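Long-range contact in hypothetical protein TM0957 (Thermotoga maritima, PDB 2F4I), which is of unknown function but has an OB fold and is predicted to be a periplasmic lipoprotein: residues A[72-76]-A[115-119]. Sequence-based numbering, arbitrary orientation.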
loop_
_atom_site.group_PDB
_atom_site.type_symbol
_atom_site.label_atom_id
_atom_site.label_comp_id
_atom_site.label_asym_id
_atom_site.label_seq_id
_atom_site.Cartn_x
_atom_site.Cartn_y
_atom_site.Cartn_z
ATOM N N ARG A 72 3.638 -12.339 2.826
ATOM C CA ARG A 72 4.767 -11.535 2.367
ATOM C C ARG A 72 4.305 -10.096 2.123
ATOM O O ARG A 72 3.417 -9.858 1.333
ATOM C CB ARG A 72 5.310 -12.164 1.072
ATOM C CG ARG A 72 5.745 -13.618 1.257
ATOM C CD ARG A 72 6.899 -13.720 2.244
ATOM N NE ARG A 72 7.355 -15.096 2.435
ATOM C CZ ARG A 72 7.089 -15.879 3.484
ATOM N NH1 ARG A 72 6.351 -15.466 4.492
ATOM N NH2 ARG A 72 7.591 -17.116 3.532
ATOM N N TYR A 73 4.891 -9.143 2.834
ATOM C CA TYR A 73 4.417 -7.756 2.843
ATOM C C TYR A 73 5.324 -6.841 2.023
ATOM O O TYR A 73 6.501 -6.684 2.341
ATOM C CB TYR A 73 4.306 -7.199 4.281
ATOM C CG TYR A 73 3.371 -7.980 5.130
ATOM C CD1 TYR A 73 2.022 -7.680 5.130
ATOM C CD2 TYR A 73 3.823 -9.056 5.909
ATOM C CE1 TYR A 73 1.119 -8.451 5.853
ATOM C CE2 TYR A 73 2.930 -9.815 6.673
ATOM C CZ TYR A 73 1.576 -9.514 6.634
ATOM O OH TYR A 73 0.644 -10.255 7.331
ATOM N N TYR A 74 4.736 -6.240 0.981
ATOM C CA TYR A 74 5.456 -5.450 -0.009
ATOM C C TYR A 74 5.131 -3.982 0.158
ATOM O O TYR A 74 3.994 -3.623 0.494
ATOM C CB TYR A 74 5.018 -5.850 -1.405
ATOM C CG TYR A 74 5.553 -7.164 -1.887
ATOM C CD1 TYR A 74 4.941 -8.368 -1.531
ATOM C CD2 TYR A 74 6.649 -7.203 -2.729
ATOM C CE1 TYR A 74 5.427 -9.551 -2.002
ATOM C CE2 TYR A 74 7.141 -8.371 -3.198
ATOM C CZ TYR A 74 6.530 -9.557 -2.844
ATOM O OH TYR A 74 7.037 -10.741 -3.330
ATOM N N ILE A 75 6.126 -3.136 -0.100
ATOM C CA ILE A 75 5.873 -1.725 -0.261
ATOM C C ILE A 75 6.559 -1.244 -1.534
ATOM O O ILE A 75 7.759 -1.499 -1.741
ATOM C CB ILE A 75 6.178 -0.937 1.027
ATOM C CG1 ILE A 75 6.093 0.561 0.783
ATOM C CG2 ILE A 75 7.463 -1.308 1.647
ATOM C CD1 ILE A 75 5.826 1.278 2.100
ATOM N N ILE A 76 5.747 -0.665 -2.428
ATOM C CA ILE A 76 6.191 -0.198 -3.733
ATOM C C ILE A 76 5.910 1.289 -3.916
ATOM O O ILE A 76 5.057 1.874 -3.252
ATOM C CB ILE A 76 5.613 -1.040 -4.934
ATOM C CG1 ILE A 76 4.094 -1.057 -4.922
ATOM C CG2 ILE A 76 6.223 -2.420 -4.913
ATOM C CD1 ILE A 76 3.417 -1.477 -6.254
ATOM N N VAL A 115 0.948 -1.850 8.847
ATOM C CA VAL A 115 1.978 -1.902 9.896
ATOM C C VAL A 115 3.026 -2.973 9.610
ATOM O O VAL A 115 4.171 -2.774 9.908
ATOM C CB VAL A 115 1.359 -2.073 11.357
ATOM C CG1 VAL A 115 0.507 -0.884 11.704
ATOM C CG2 VAL A 115 0.600 -3.429 11.523
ATOM N N ASN A 116 2.617 -4.078 8.999
ATOM C CA ASN A 116 3.529 -5.171 8.641
ATOM C C ASN A 116 4.392 -4.888 7.417
ATOM O O ASN A 116 5.590 -5.197 7.428
ATOM C CB ASN A 116 2.739 -6.471 8.506
ATOM C CG ASN A 116 2.184 -6.949 9.834
ATOM O OD1 ASN A 116 2.438 -6.357 10.879
ATOM N ND2 ASN A 116 1.475 -8.054 9.811
ATOM N N ALA A 117 3.829 -4.242 6.404
ATOM C CA ALA A 117 4.617 -3.819 5.214
ATOM C C ALA A 117 5.618 -2.716 5.510
ATOM O O ALA A 117 6.713 -2.717 4.928
ATOM C CB ALA A 117 3.675 -3.397 4.040
ATOM N N THR A 118 5.247 -1.774 6.394
ATOM C CA THR A 118 6.059 -0.570 6.690
ATOM C C THR A 118 7.005 -0.755 7.895
ATOM O O THR A 118 8.037 -0.075 8.029
ATOM C CB THR A 118 5.114 0.679 7.001
ATOM O OG1 THR A 118 4.399 0.486 8.233
ATOM C CG2 THR A 118 4.128 0.985 5.815
ATOM N N GLY A 119 6.635 -1.677 8.775
ATOM C CA GLY A 119 7.300 -1.884 10.054
ATOM C C GLY A 119 7.135 -0.759 11.065
ATOM O O GLY A 119 7.917 -0.654 12.039
HETATM O O HOH W 1 7.598 -4.435 3.019
#
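The ring of Y73 carries N116 on one face: CB of N116 sits over the ring centre, 3.5 Å from the centroid and only 4° off the normal, a CH-pi contact. The two side chains run alongside each other in the same direction, with the amide plane turned 82° from the ring plane. Running the same way as the tyrosine brings ND2 of N116 to the phenol oxygen, to which it donates a weak, long hydrogen bond (ND2 to Y73 OH, 3.4 Å). With CG anti to its carbonyl carbon (chi1 -60°), Y73 brings the ring alongside the helix while Y73 CB packs on the helix backbone, 3.5 Å from A117 CA. A117, with only a methyl side chain, fits at this close approach, and its CB meets Y74 O at 3.6 Å. One water ties the two backbones together, donating to Y73 O (2.6 Å) and to A117 O (2.7 Å). Farther along, I75 lays CG2 against A117 O, and its CD1 meets T118 CG2 at 4.1 Å, the side chains crossing at about a right angle. The contact illustrates helix-on-sheet packing: helix 113-118 lies against one face of the sheet at strand 72-81, A117 also touching V171 of the adjacent strand 165-174, while Y74 faces helices 44-53 and 55-59.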